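Local coordinates for structural polyprotein, VP3 (Israeli acute paralysis virus, PDB 5CDD) that probably serves as a structural protein of the viral capsid, forming one jelly-roll unit of the shell, at residues N112-V117 with T167-G172; I155-G160 with I203-V208; Y189-I192 with N197-E200; K211-T216 with V268-K273. One frame throughout, in Å; residues are numbered along the deposited sequence.

Contact 1. Residues N112-V117 with T167-G172; sequences NRETEV and TVNNIG
E114 reaches out from strand 111-118 to the turn of 167-172 and meets N169 there through a single polar pair. This links the two-stranded sheet of 101-106 and 111-118 to the turn between strands 164-166 and 171-173. N169 ND2 lies 3.0 Å from E114 OE2, but the N-H to oxygen angle of 121° is well off straight, so this is a weak hydrogen bond. The two side chains cross at about a right angle, and the carboxylate and amide planes are 58° apart. E114 has CG on the far side from its carbonyl carbon (chi1 -61°) and runs extended beyond it, which carries the acid across to the turn. N169 CB stands 4.0 Å from E114 OE1, and both side chains rest on I102 of strand 101-106.

The firmly held surroundings are those of E116, buried near the turn without touching it. Its OE2 forms a salt bridge with K100, and its OE1 takes bonds from G221 N of the same chain and E202 N of a neighbouring chain. The turn itself is pinned by T167 N bonding to N170 O at 2.7 Å. The E114-N169 pair, by contrast, is a loose surface contact between two partly exposed residues. There R204 of that same neighbouring chain bonds to V168 O and makes only a long, weak ion pair with E114 OE1.

Residues R113, E114 and T115 pair antiparallel with a strand of the neighbouring chain, which extends the two-stranded sheet. The chemistry suggests that the E114 charge is shared between its own turn and the subunit interface.

Contact 2. Residues I155-G160 with I203-V208; sequences IFFEPG and IRVPFV
Just behind F157, whose ring faces segment 203-208, E158 OE2 is gripped by R196 NE and T194 OG1 of a neighbouring capsid chain. N188 ND2 binds both E158 OE1 and the backbone O of F157. This polar clamp holds the strand from outside while the side chains of I155 and F157 turn inward.

The F157 ring carries most of the contact. V205 CG1 sits over the centre of one face, 4.1 Å from the centroid of the F157 ring and 8° off its normal, a CH-pi arrangement. On the opposite face, P159 N lies above the plane toward the rim. V208 CG2 approaches obliquely, 3.9 Å from F157 CE2, its side chain coming from the direction opposite to the phenylalanine. With CG trans to its own N (chi1 176°), F157 carries the ring forward to where V205 covers a face and V208 comes in at a slant.

Farther back, I203 is stretched out along its longer branch (chi2 175°) and brings CD1 to within 3.4 Å of I155 CG2. I155 is backed in turn by I141 of strand 132-144, and V93 touches both F157 and V205.

The touching parts run almost in the same direction, 11° apart, with no hydrogen bond between them. Strand 150-159 belongs to the four-stranded sheet and strand 202-205 to the sheet facing it, so these side chains fill the interior of the eight-stranded jelly-roll sandwich characteristic of picornavirus-like capsid proteins.

Contact 3. Residues Y189-I192 with N197-E200; sequences YKYI and NDTE
Y191 lays its phenol end against D198, with the ring pointing out from strand 189-194 to the loop that follows it. The closest approach is Y191 OH to D198 OD2, 3.2 Å, and D198 CG is 4.0 Å from the same Y191 OH. Ring and carboxylate planes are 43° apart, so the acid meets the hydroxyl at a slant and not flat beside the ring. CG of Y191 is trans to the backbone N (chi1 178°), which extends the ring away from its strand; D198 leans in to meet it.

The hydroxyl accepts a hydrogen bond from N10 ND2 of a neighbouring capsid chain. The same ND2 bonds to the backbone O of E200, so one foreign amide ties the strand to the loop, and D198 packs on the same residue. I12 of that chain lies against Y191.

E200 turns its side chain the other way, where OE2 is held by R140 and T142 of its own chain and by R90 of a neighbouring subunit. The Y191 meeting is slight, a single close pair with 70 Å² buried in all between the two segments.

In the fold, 189-194 is the outermost strand, within this chain, of the four-stranded sheet and pairs with 150-159. Residues 197-200 belong to the loop leading across to strand 202-205 in the facing sheet, and the T199 backbone bonds to V143 near the end of strand 132-144.

Contact 4. Residues K211-T216 with V268-K273; sequences KMFLKT and VVVEPK
The ring of F213 takes a methyl of V270 squarely on one face: V270 CG2 is 3.3 Å from the centroid of the F213 ring and 10° off the normal, a CH-pi contact over the ring centre. V268, two residues earlier on the same strand, meets the ring differently, with V268 CG2 4.0 Å from F213 CE1, at the edge and near the ring plane. The phenylalanine thus fits into the corner made by the two valines, crossing each at about a right angle.

Torsions set this up. V270 has CG1 trans to its N (chi1 -177°), leaving CG2 to project over the ring, and F213 has CG beside its own N (chi1 -56°), which stands the ring up toward the strand.

Outside that corner lies strand 132-144. R134 touches both F213 and V268, and Y132 packs on F213 as well. The backbones are positioned by the same strand and the residue before it, since V268 bonds to R134, V270 to S131 and Y132, and L214 to W133, while R134 NH1 also holds M212 O.

Neighbouring subunits add to the packing: V27 of one chain lies on F213, as does S149 of another. F213 CA and V270 CA are 7.9 Å apart, with no backbone bond between the segments. F213, just before strand 214-215, and the valines of strand 267-270 meet over strand 132-144, with which both strands pair antiparallel in the larger sheet of the viral jelly roll.

In the fold
Contacts 2 and 3 are joined through one sheet: their centres are 14 Å apart, and strands 150-159 and 189-194 pair where F157 N lies 2.8 Å from Y189 O and I155 O 2.9 Å from Y191 N, both probable hydrogen bonds. Contact 2 also reaches contact 4, 19 Å away between centres, through the ring of F207, whose CE2 is 3.5 Å from M212 O. Contact 1 stands apart, between the two-stranded sheet of 111-118 and the turn before strand 171-173; its nearest atoms are about 11 Å from contact 4, 12 Å from contact 2 and 20 Å from contact 3. All four contacts adjoin neighbouring capsid chains.

Contact 1. Residues N112-V117 with T167-G172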
loop_
_atom_site.group_PDB
_atom_site.type_symbol
_atom_site.label_atom_id
_atom_site.label_comp_id
_atom_site.label_asym_id
_atom_site.label_seq_id
_atom_site.Cartn_x
_atom_site.Cartn_y
_atom_site.Cartn_z
ATOM N N ASN B 112 -66.786 7.436 -30.805
ATOM C CA ASN B 112 -66.271 6.088 -30.576
ATOM C C ASN B 112 -64.867 6.226 -30.012
ATOM O O ASN B 112 -64.237 7.271 -30.157
ATOM C CB ASN B 112 -66.191 5.288 -31.883
ATOM C CG ASN B 112 -67.550 4.997 -32.482
ATOM O OD1 ASN B 112 -68.482 4.602 -31.780
ATOM N ND2 ASN B 112 -67.665 5.168 -33.793
ATOM N N ARG B 113 -64.377 5.171 -29.370
ATOM C CA ARG B 113 -63.034 5.186 -28.805
ATOM C C ARG B 113 -62.168 4.136 -29.478
ATOM O O ARG B 113 -62.395 2.938 -29.320
ATOM C CB ARG B 113 -63.075 4.917 -27.300
ATOM C CG ARG B 113 -61.697 4.890 -26.654
ATOM C CD ARG B 113 -61.790 4.815 -25.142
ATOM N NE ARG B 113 -62.665 5.857 -24.615
ATOM C CZ ARG B 113 -62.848 6.104 -23.322
ATOM N NH1 ARG B 113 -63.670 7.074 -22.943
ATOM N NH2 ARG B 113 -62.204 5.387 -22.410
ATOM N N GLU B 114 -61.174 4.591 -30.234
ATOM C CA GLU B 114 -60.269 3.683 -30.924
ATOM C C GLU B 114 -58.978 3.490 -30.140
ATOM O O GLU B 114 -58.314 4.459 -29.772
ATOM C CB GLU B 114 -59.924 4.218 -32.313
ATOM C CG GLU B 114 -61.103 4.377 -33.244
ATOM C CD GLU B 114 -60.671 4.725 -34.654
ATOM O OE1 GLU B 114 -59.936 5.722 -34.823
ATOM O OE2 GLU B 114 -61.065 3.998 -35.592
ATOM N N THR B 115 -58.628 2.232 -29.896
ATOM C CA THR B 115 -57.407 1.893 -29.174
ATOM C C THR B 115 -56.538 1.012 -30.063
ATOM O O THR B 115 -57.020 0.037 -30.636
ATOM C CB THR B 115 -57.716 1.121 -27.871
ATOM O OG1 THR B 115 -58.474 1.953 -26.987
ATOM C CG2 THR B 115 -56.427 0.706 -27.182
ATOM N N GLU B 116 -55.260 1.359 -30.184
ATOM C CA GLU B 116 -54.338 0.580 -31.003
ATOM C C GLU B 116 -53.859 -0.651 -30.241
ATOM O O GLU B 116 -53.407 -0.550 -29.100
ATOM C CB GLU B 116 -53.117 1.416 -31.396
ATOM C CG GLU B 116 -53.423 2.677 -32.180
ATOM C CD GLU B 116 -52.162 3.419 -32.594
ATOM O OE1 GLU B 116 -51.347 3.757 -31.708
ATOM O OE2 GLU B 116 -51.990 3.663 -33.804
ATOM N N VAL B 117 -53.973 -1.813 -30.875
ATOM C CA VAL B 117 -53.523 -3.066 -30.279
ATOM C C VAL B 117 -52.489 -3.648 -31.227
ATOM O O VAL B 117 -52.795 -4.021 -32.356
ATOM C CB VAL B 117 -54.668 -4.072 -30.106
ATOM C CG1 VAL B 117 -54.137 -5.355 -29.504
ATOM C CG2 VAL B 117 -55.729 -3.490 -29.206
ATOM N N THR B 167 -53.982 5.308 -43.840
ATOM C CA THR B 167 -55.407 5.316 -43.538
ATOM C C THR B 167 -55.646 6.332 -42.430
ATOM O O THR B 167 -54.701 6.810 -41.803
ATOM C CB THR B 167 -55.878 3.922 -43.061
ATOM O OG1 THR B 167 -55.641 2.962 -44.097
ATOM C CG2 THR B 167 -57.362 3.933 -42.724
ATOM N N VAL B 168 -56.910 6.666 -42.198
ATOM C CA VAL B 168 -57.266 7.619 -41.159
ATOM C C VAL B 168 -56.710 7.166 -39.809
ATOM O O VAL B 168 -56.478 7.984 -38.917
ATOM C CB VAL B 168 -58.803 7.758 -41.043
ATOM C CG1 VAL B 168 -59.425 6.404 -40.720
ATOM C CG2 VAL B 168 -59.160 8.778 -39.970
ATOM N N ASN B 169 -56.479 5.864 -39.671
ATOM C CA ASN B 169 -55.976 5.324 -38.414
ATOM C C ASN B 169 -54.963 4.187 -38.531
ATOM O O ASN B 169 -54.719 3.479 -37.555
ATOM C CB ASN B 169 -57.151 4.845 -37.567
ATOM C CG ASN B 169 -58.031 3.857 -38.307
ATOM O OD1 ASN B 169 -57.540 3.025 -39.075
ATOM N ND2 ASN B 169 -59.335 3.932 -38.071
ATOM N N ASN B 170 -54.371 4.004 -39.705
ATOM C CA ASN B 170 -53.394 2.933 -39.878
ATOM C C ASN B 170 -52.561 3.158 -41.137
ATOM O O ASN B 170 -52.669 4.197 -41.785
ATOM C CB ASN B 170 -54.113 1.582 -39.967
ATOM C CG ASN B 170 -53.241 0.418 -39.513
ATOM O OD1 ASN B 170 -52.100 0.268 -39.947
ATOM N ND2 ASN B 170 -53.788 -0.419 -38.639
ATOM N N ILE B 171 -51.722 2.181 -41.468
ATOM C CA ILE B 171 -50.872 2.251 -42.653
ATOM C C ILE B 171 -50.713 0.858 -43.256
ATOM O O ILE B 171 -50.343 -0.090 -42.564
ATOM C CB ILE B 171 -49.472 2.809 -42.317
ATOM C CG1 ILE B 171 -49.588 4.255 -41.833
ATOM C CG2 ILE B 171 -48.574 2.743 -43.547
ATOM C CD1 ILE B 171 -48.268 4.880 -41.456
ATOM N N GLY B 172 -50.998 0.741 -44.549
ATOM C CA GLY B 172 -50.883 -0.540 -45.219
ATOM C C GLY B 172 -50.026 -0.440 -46.462
ATOM O O GLY B 172 -49.615 0.655 -46.841
#

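Contact 2. Residues I155-G160 with I203-V208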
loop_
_atom_site.group_PDB
_atom_site.type_symbol
_atom_site.label_atom_id
_atom_site.label_comp_id
_atom_site.label_asym_id
_atom_site.label_seq_id
_atom_site.Cartn_x
_atom_site.Cartn_y
_atom_site.Cartn_z
ATOM N N ILE B 155 -39.238 -14.107 -53.085
ATOM C CA ILE B 155 -39.099 -13.218 -51.941
ATOM C C ILE B 155 -37.852 -12.376 -52.177
ATOM O O ILE B 155 -36.738 -12.893 -52.145
ATOM C CB ILE B 155 -38.930 -14.009 -50.628
ATOM C CG1 ILE B 155 -40.074 -15.013 -50.465
ATOM C CG2 ILE B 155 -38.913 -13.051 -49.448
ATOM C CD1 ILE B 155 -39.628 -16.466 -50.444
ATOM N N PHE B 156 -38.042 -11.085 -52.426
ATOM C CA PHE B 156 -36.914 -10.200 -52.679
ATOM C C PHE B 156 -36.887 -9.035 -51.701
ATOM O O PHE B 156 -37.895 -8.719 -51.067
ATOM C CB PHE B 156 -36.958 -9.688 -54.128
ATOM C CG PHE B 156 -38.105 -8.759 -54.424
ATOM C CD1 PHE B 156 -37.962 -7.382 -54.265
ATOM C CD2 PHE B 156 -39.327 -9.258 -54.867
ATOM C CE1 PHE B 156 -39.019 -6.516 -54.544
ATOM C CE2 PHE B 156 -40.388 -8.400 -55.147
ATOM C CZ PHE B 156 -40.232 -7.026 -54.984
ATOM N N PHE B 157 -35.720 -8.408 -51.573
ATOM C CA PHE B 157 -35.551 -7.280 -50.667
ATOM C C PHE B 157 -35.345 -5.970 -51.415
ATOM O O PHE B 157 -34.545 -5.886 -52.351
ATOM C CB PHE B 157 -34.359 -7.515 -49.734
ATOM C CG PHE B 157 -34.057 -6.345 -48.835
ATOM C CD1 PHE B 157 -34.950 -5.969 -47.836
ATOM C CD2 PHE B 157 -32.894 -5.600 -49.008
ATOM C CE1 PHE B 157 -34.689 -4.863 -47.023
ATOM C CE2 PHE B 157 -32.626 -4.495 -48.201
ATOM C CZ PHE B 157 -33.526 -4.126 -47.207
ATOM N N GLU B 158 -36.074 -4.948 -50.981
ATOM C CA GLU B 158 -35.988 -3.624 -51.574
ATOM C C GLU B 158 -35.672 -2.614 -50.476
ATOM O O GLU B 158 -36.463 -2.415 -49.552
ATOM C CB GLU B 158 -37.312 -3.272 -52.259
ATOM C CG GLU B 158 -37.445 -1.825 -52.732
ATOM C CD GLU B 158 -36.318 -1.382 -53.651
ATOM O OE1 GLU B 158 -35.879 -2.187 -54.496
ATOM O OE2 GLU B 158 -35.878 -0.217 -53.536
ATOM N N PRO B 159 -34.496 -1.976 -50.551
ATOM C CA PRO B 159 -34.098 -0.986 -49.549
ATOM C C PRO B 159 -34.769 0.359 -49.794
ATOM O O PRO B 159 -35.065 0.715 -50.934
ATOM C CB PRO B 159 -32.590 -0.915 -49.732
ATOM C CG PRO B 159 -32.448 -1.076 -51.212
ATOM C CD PRO B 159 -33.402 -2.220 -51.508
ATOM N N GLY B 160 -35.012 1.105 -48.722
ATOM C CA GLY B 160 -35.632 2.408 -48.871
ATOM C C GLY B 160 -37.064 2.481 -48.389
ATOM O O GLY B 160 -37.544 1.590 -47.690
ATOM N N ILE B 203 -34.683 -16.472 -44.342
ATOM C CA ILE B 203 -34.002 -15.351 -44.965
ATOM C C ILE B 203 -33.479 -14.401 -43.898
ATOM O O ILE B 203 -34.232 -13.927 -43.047
ATOM C CB ILE B 203 -34.950 -14.597 -45.921
ATOM C CG1 ILE B 203 -35.426 -15.546 -47.027
ATOM C CG2 ILE B 203 -34.239 -13.393 -46.518
ATOM C CD1 ILE B 203 -36.452 -14.952 -47.957
ATOM N N ARG B 204 -32.179 -14.134 -43.948
ATOM C CA ARG B 204 -31.534 -13.248 -42.990
ATOM C C ARG B 204 -31.118 -11.963 -43.690
ATOM O O ARG B 204 -30.329 -11.984 -44.636
ATOM C CB ARG B 204 -30.305 -13.935 -42.393
ATOM C CG ARG B 204 -30.608 -15.286 -41.766
ATOM C CD ARG B 204 -29.363 -15.970 -41.209
ATOM N NE ARG B 204 -28.777 -15.252 -40.079
ATOM C CZ ARG B 204 -27.872 -14.285 -40.189
ATOM N NH1 ARG B 204 -27.436 -13.912 -41.386
ATOM N NH2 ARG B 204 -27.403 -13.688 -39.100
ATOM N N VAL B 205 -31.651 -10.840 -43.221
ATOM C CA VAL B 205 -31.333 -9.549 -43.815
ATOM C C VAL B 205 -30.498 -8.675 -42.879
ATOM O O VAL B 205 -31.013 -8.110 -41.914
ATOM C CB VAL B 205 -32.620 -8.781 -44.194
ATOM C CG1 VAL B 205 -32.266 -7.514 -44.960
ATOM C CG2 VAL B 205 -33.530 -9.670 -45.023
ATOM N N PRO B 206 -29.187 -8.566 -43.147
ATOM C CA PRO B 206 -28.294 -7.748 -42.320
ATOM C C PRO B 206 -28.740 -6.287 -42.309
ATOM O O PRO B 206 -29.500 -5.855 -43.175
ATOM C CB PRO B 206 -26.940 -7.931 -42.996
ATOM C CG PRO B 206 -27.026 -9.329 -43.518
ATOM C CD PRO B 206 -28.413 -9.362 -44.116
ATOM N N PHE B 207 -28.263 -5.528 -41.331
ATOM C CA PHE B 207 -28.632 -4.124 -41.221
ATOM C C PHE B 207 -27.989 -3.287 -42.322
ATOM O O PHE B 207 -26.764 -3.205 -42.418
ATOM C CB PHE B 207 -28.205 -3.577 -39.858
ATOM C CG PHE B 207 -28.739 -2.203 -39.560
ATOM C CD1 PHE B 207 -30.058 -2.028 -39.150
ATOM C CD2 PHE B 207 -27.924 -1.084 -39.686
ATOM C CE1 PHE B 207 -30.555 -0.756 -38.867
ATOM C CE2 PHE B 207 -28.411 0.192 -39.405
ATOM C CZ PHE B 207 -29.729 0.354 -38.994
ATOM N N VAL B 208 -28.822 -2.676 -43.159
ATOM C CA VAL B 208 -28.333 -1.819 -44.234
ATOM C C VAL B 208 -29.107 -0.509 -44.232
ATOM O O VAL B 208 -30.331 -0.494 -44.373
ATOM C CB VAL B 208 -28.473 -2.489 -45.621
ATOM C CG1 VAL B 208 -27.545 -3.691 -45.705
ATOM C CG2 VAL B 208 -29.918 -2.905 -45.865
#

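Contact 3. Residues Y189-I192 with N197-E200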
loop_
_atom_site.group_PDB
_atom_site.type_symbol
_atom_site.label_atom_id
_atom_site.label_comp_id
_atom_site.label_asym_id
_atom_site.label_seq_id
_atom_site.Cartn_x
_atom_site.Cartn_y
_atom_site.Cartn_z
ATOM N N TYR B 189 -31.899 -8.421 -54.304
ATOM C CA TYR B 189 -31.489 -9.639 -53.623
ATOM C C TYR B 189 -32.770 -10.425 -53.391
ATOM O O TYR B 189 -33.745 -9.882 -52.870
ATOM C CB TYR B 189 -30.834 -9.305 -52.284
ATOM C CG TYR B 189 -29.338 -9.119 -52.358
ATOM C CD1 TYR B 189 -28.490 -10.217 -52.503
ATOM C CD2 TYR B 189 -28.768 -7.849 -52.288
ATOM C CE1 TYR B 189 -27.107 -10.056 -52.572
ATOM C CE2 TYR B 189 -27.388 -7.676 -52.358
ATOM C CZ TYR B 189 -26.564 -8.783 -52.499
ATOM O OH TYR B 189 -25.198 -8.619 -52.561
ATOM N N LYS B 190 -32.777 -11.696 -53.779
ATOM C CA LYS B 190 -33.977 -12.507 -53.609
ATOM C C LYS B 190 -33.723 -14.004 -53.513
ATOM O O LYS B 190 -32.599 -14.479 -53.680
ATOM C CB LYS B 190 -34.945 -12.247 -54.765
ATOM C CG LYS B 190 -34.371 -12.580 -56.135
ATOM C CD LYS B 190 -35.399 -12.376 -57.234
ATOM C CE LYS B 190 -34.794 -12.637 -58.604
ATOM N NZ LYS B 190 -33.649 -11.721 -58.879
ATOM N N TYR B 191 -34.799 -14.734 -53.238
ATOM C CA TYR B 191 -34.765 -16.183 -53.134
ATOM C C TYR B 191 -36.062 -16.719 -53.726
ATOM O O TYR B 191 -37.136 -16.164 -53.492
ATOM C CB TYR B 191 -34.665 -16.632 -51.677
ATOM C CG TYR B 191 -34.671 -18.136 -51.532
ATOM C CD1 TYR B 191 -33.550 -18.891 -51.873
ATOM C CD2 TYR B 191 -35.815 -18.811 -51.108
ATOM C CE1 TYR B 191 -33.568 -20.281 -51.797
ATOM C CE2 TYR B 191 -35.844 -20.203 -51.030
ATOM C CZ TYR B 191 -34.717 -20.930 -51.376
ATOM O OH TYR B 191 -34.735 -22.305 -51.303
ATOM N N ILE B 192 -35.960 -17.793 -54.498
ATOM C CA ILE B 192 -37.136 -18.392 -55.106
ATOM C C ILE B 192 -37.403 -19.751 -54.479
ATOM O O ILE B 192 -36.643 -20.700 -54.674
ATOM C CB ILE B 192 -36.957 -18.551 -56.628
ATOM C CG1 ILE B 192 -36.810 -17.171 -57.270
ATOM C CG2 ILE B 192 -38.147 -19.290 -57.221
ATOM C CD1 ILE B 192 -36.613 -17.206 -58.765
ATOM N N ASN B 197 -38.938 -28.631 -54.304
ATOM C CA ASN B 197 -37.671 -28.940 -53.653
ATOM C C ASN B 197 -37.625 -28.559 -52.176
ATOM O O ASN B 197 -36.966 -29.227 -51.381
ATOM C CB ASN B 197 -36.524 -28.245 -54.389
ATOM C CG ASN B 197 -36.358 -28.743 -55.808
ATOM O OD1 ASN B 197 -36.027 -29.908 -56.036
ATOM N ND2 ASN B 197 -36.591 -27.862 -56.774
ATOM N N ASP B 198 -38.324 -27.488 -51.810
ATOM C CA ASP B 198 -38.325 -27.029 -50.426
ATOM C C ASP B 198 -39.718 -26.695 -49.909
ATOM O O ASP B 198 -40.655 -26.511 -50.684
ATOM C CB ASP B 198 -37.436 -25.790 -50.291
ATOM C CG ASP B 198 -36.026 -26.023 -50.802
ATOM O OD1 ASP B 198 -35.319 -26.873 -50.222
ATOM O OD2 ASP B 198 -35.629 -25.356 -51.783
ATOM N N THR B 199 -39.838 -26.614 -48.589
ATOM C CA THR B 199 -41.096 -26.284 -47.937
ATOM C C THR B 199 -40.836 -25.055 -47.078
ATOM O O THR B 199 -41.758 -24.331 -46.707
ATOM C CB THR B 199 -41.569 -27.431 -47.010
ATOM O OG1 THR B 199 -41.766 -28.623 -47.780
ATOM C CG2 THR B 199 -42.869 -27.060 -46.311
ATOM N N GLU B 200 -39.560 -24.824 -46.782
ATOM C CA GLU B 200 -39.150 -23.715 -45.935
ATOM C C GLU B 200 -37.909 -22.998 -46.448
ATOM O O GLU B 200 -37.243 -23.452 -47.376
ATOM C CB GLU B 200 -38.861 -24.253 -44.537
ATOM C CG GLU B 200 -39.628 -23.600 -43.416
ATOM C CD GLU B 200 -39.562 -24.429 -42.144
ATOM O OE1 GLU B 200 -38.447 -24.840 -41.755
ATOM O OE2 GLU B 200 -40.624 -24.664 -41.535
#

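Contact 4. Residues K211-T216 with V268-K273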
loop_
_atom_site.group_PDB
_atom_site.type_symbol
_atom_site.label_atom_id
_atom_site.label_comp_id
_atom_site.label_asym_id
_atom_site.label_seq_id
_atom_site.Cartn_x
_atom_site.Cartn_y
_atom_site.Cartn_z
ATOM N N LYS B 211 -27.895 5.213 -42.019
ATOM C CA LYS B 211 -27.939 5.630 -40.627
ATOM C C LYS B 211 -27.287 4.534 -39.804
ATOM O O LYS B 211 -27.247 3.376 -40.217
ATOM C CB LYS B 211 -29.383 5.815 -40.166
ATOM C CG LYS B 211 -30.150 6.837 -40.964
ATOM C CD LYS B 211 -31.579 6.945 -40.476
ATOM C CE LYS B 211 -32.387 7.857 -41.380
ATOM N NZ LYS B 211 -32.374 7.374 -42.794
ATOM N N MET B 212 -26.774 4.902 -38.639
ATOM C CA MET B 212 -26.128 3.940 -37.761
ATOM C C MET B 212 -27.173 3.096 -37.032
ATOM O O MET B 212 -26.968 1.907 -36.780
ATOM C CB MET B 212 -25.263 4.673 -36.748
ATOM C CG MET B 212 -24.100 5.423 -37.350
ATOM S SD MET B 212 -23.018 6.045 -36.060
ATOM C CE MET B 212 -21.590 5.016 -36.325
ATOM N N PHE B 213 -28.291 3.731 -36.696
ATOM C CA PHE B 213 -29.391 3.078 -36.000
ATOM C C PHE B 213 -30.699 3.607 -36.578
ATOM O O PHE B 213 -30.735 4.699 -37.148
ATOM C CB PHE B 213 -29.354 3.409 -34.508
ATOM C CG PHE B 213 -28.057 3.068 -33.828
ATOM C CD1 PHE B 213 -27.726 1.746 -33.545
ATOM C CD2 PHE B 213 -27.184 4.077 -33.431
ATOM C CE1 PHE B 213 -26.547 1.435 -32.871
ATOM C CE2 PHE B 213 -26.005 3.778 -32.757
ATOM C CZ PHE B 213 -25.686 2.454 -32.475
ATOM N N LEU B 214 -31.773 2.837 -36.427
ATOM C CA LEU B 214 -33.088 3.246 -36.911
ATOM C C LEU B 214 -34.026 3.428 -35.723
ATOM O O LEU B 214 -33.821 2.833 -34.666
ATOM C CB LEU B 214 -33.656 2.200 -37.872
ATOM C CG LEU B 214 -33.001 2.113 -39.253
ATOM C CD1 LEU B 214 -33.575 0.936 -40.017
ATOM C CD2 LEU B 214 -33.237 3.405 -40.016
ATOM N N LYS B 215 -35.052 4.255 -35.898
ATOM C CA LYS B 215 -36.002 4.512 -34.825
ATOM C C LYS B 215 -36.796 3.263 -34.464
ATOM O O LYS B 215 -36.881 2.323 -35.251
ATOM C CB LYS B 215 -36.945 5.653 -35.223
ATOM C CG LYS B 215 -36.259 7.018 -35.300
ATOM C CD LYS B 215 -37.264 8.147 -35.511
ATOM C CE LYS B 215 -36.614 9.523 -35.369
ATOM N NZ LYS B 215 -35.605 9.808 -36.426
ATOM N N THR B 216 -37.373 3.255 -33.268
ATOM C CA THR B 216 -38.147 2.111 -32.804
ATOM C C THR B 216 -39.637 2.405 -32.667
ATOM O O THR B 216 -40.380 1.603 -32.106
ATOM C CB THR B 216 -37.629 1.614 -31.436
ATOM O OG1 THR B 216 -37.812 2.648 -30.458
ATOM C CG2 THR B 216 -36.156 1.235 -31.525
ATOM N N VAL B 268 -28.579 -4.799 -31.142
ATOM C CA VAL B 268 -27.967 -3.760 -30.334
ATOM C C VAL B 268 -29.004 -2.649 -30.242
ATOM O O VAL B 268 -29.620 -2.284 -31.244
ATOM C CB VAL B 268 -26.668 -3.207 -30.969
ATOM C CG1 VAL B 268 -25.689 -4.324 -31.198
ATOM C CG2 VAL B 268 -26.965 -2.515 -32.270
ATOM N N VAL B 269 -29.224 -2.141 -29.036
ATOM C CA VAL B 269 -30.189 -1.074 -28.834
ATOM C C VAL B 269 -29.503 0.154 -28.260
ATOM O O VAL B 269 -28.490 0.044 -27.564
ATOM C CB VAL B 269 -31.318 -1.515 -27.891
ATOM C CG1 VAL B 269 -32.125 -2.625 -28.541
ATOM C CG2 VAL B 269 -30.742 -1.980 -26.568
ATOM N N VAL B 270 -30.053 1.325 -28.561
ATOM C CA VAL B 270 -29.483 2.576 -28.080
ATOM C C VAL B 270 -30.508 3.375 -27.279
ATOM O O VAL B 270 -31.678 3.445 -27.655
ATOM C CB VAL B 270 -28.981 3.436 -29.256
ATOM C CG1 VAL B 270 -28.321 4.707 -28.737
ATOM C CG2 VAL B 270 -28.004 2.633 -30.089
ATOM N N GLU B 271 -30.019 3.926 -26.176
ATOM C CA GLU B 271 -30.799 4.746 -25.285
ATOM C C GLU B 271 -31.592 3.840 -24.378
ATOM O O GLU B 271 -31.806 2.663 -24.695
ATOM C CB GLU B 271 -31.752 5.644 -26.076
ATOM C CG GLU B 271 -32.402 6.740 -25.247
ATOM C CD GLU B 271 -32.641 8.008 -26.043
ATOM O OE1 GLU B 271 -32.693 7.930 -27.289
ATOM O OE2 GLU B 271 -32.778 9.083 -25.424
ATOM N N PRO B 272 -32.061 4.434 -23.218
ATOM C CA PRO B 272 -32.879 3.554 -22.391
ATOM C C PRO B 272 -34.211 4.265 -22.233
ATOM O O PRO B 272 -34.559 4.738 -21.148
ATOM C CB PRO B 272 -32.118 3.590 -21.068
ATOM C CG PRO B 272 -31.646 5.021 -20.964
ATOM C CD PRO B 272 -31.730 5.645 -22.340
ATOM N N LYS B 273 -34.960 4.356 -23.330
ATOM C CA LYS B 273 -36.232 5.071 -23.233
ATOM C C LYS B 273 -37.058 4.858 -24.500
ATOM O O LYS B 273 -36.518 4.864 -25.605
ATOM C CB LYS B 273 -35.979 6.569 -23.035
ATOM C CG LYS B 273 -37.219 7.431 -23.186
ATOM C CD LYS B 273 -36.929 8.895 -22.961
ATOM C CE LYS B 273 -38.200 9.707 -23.122
ATOM N NZ LYS B 273 -38.284 10.813 -22.137
#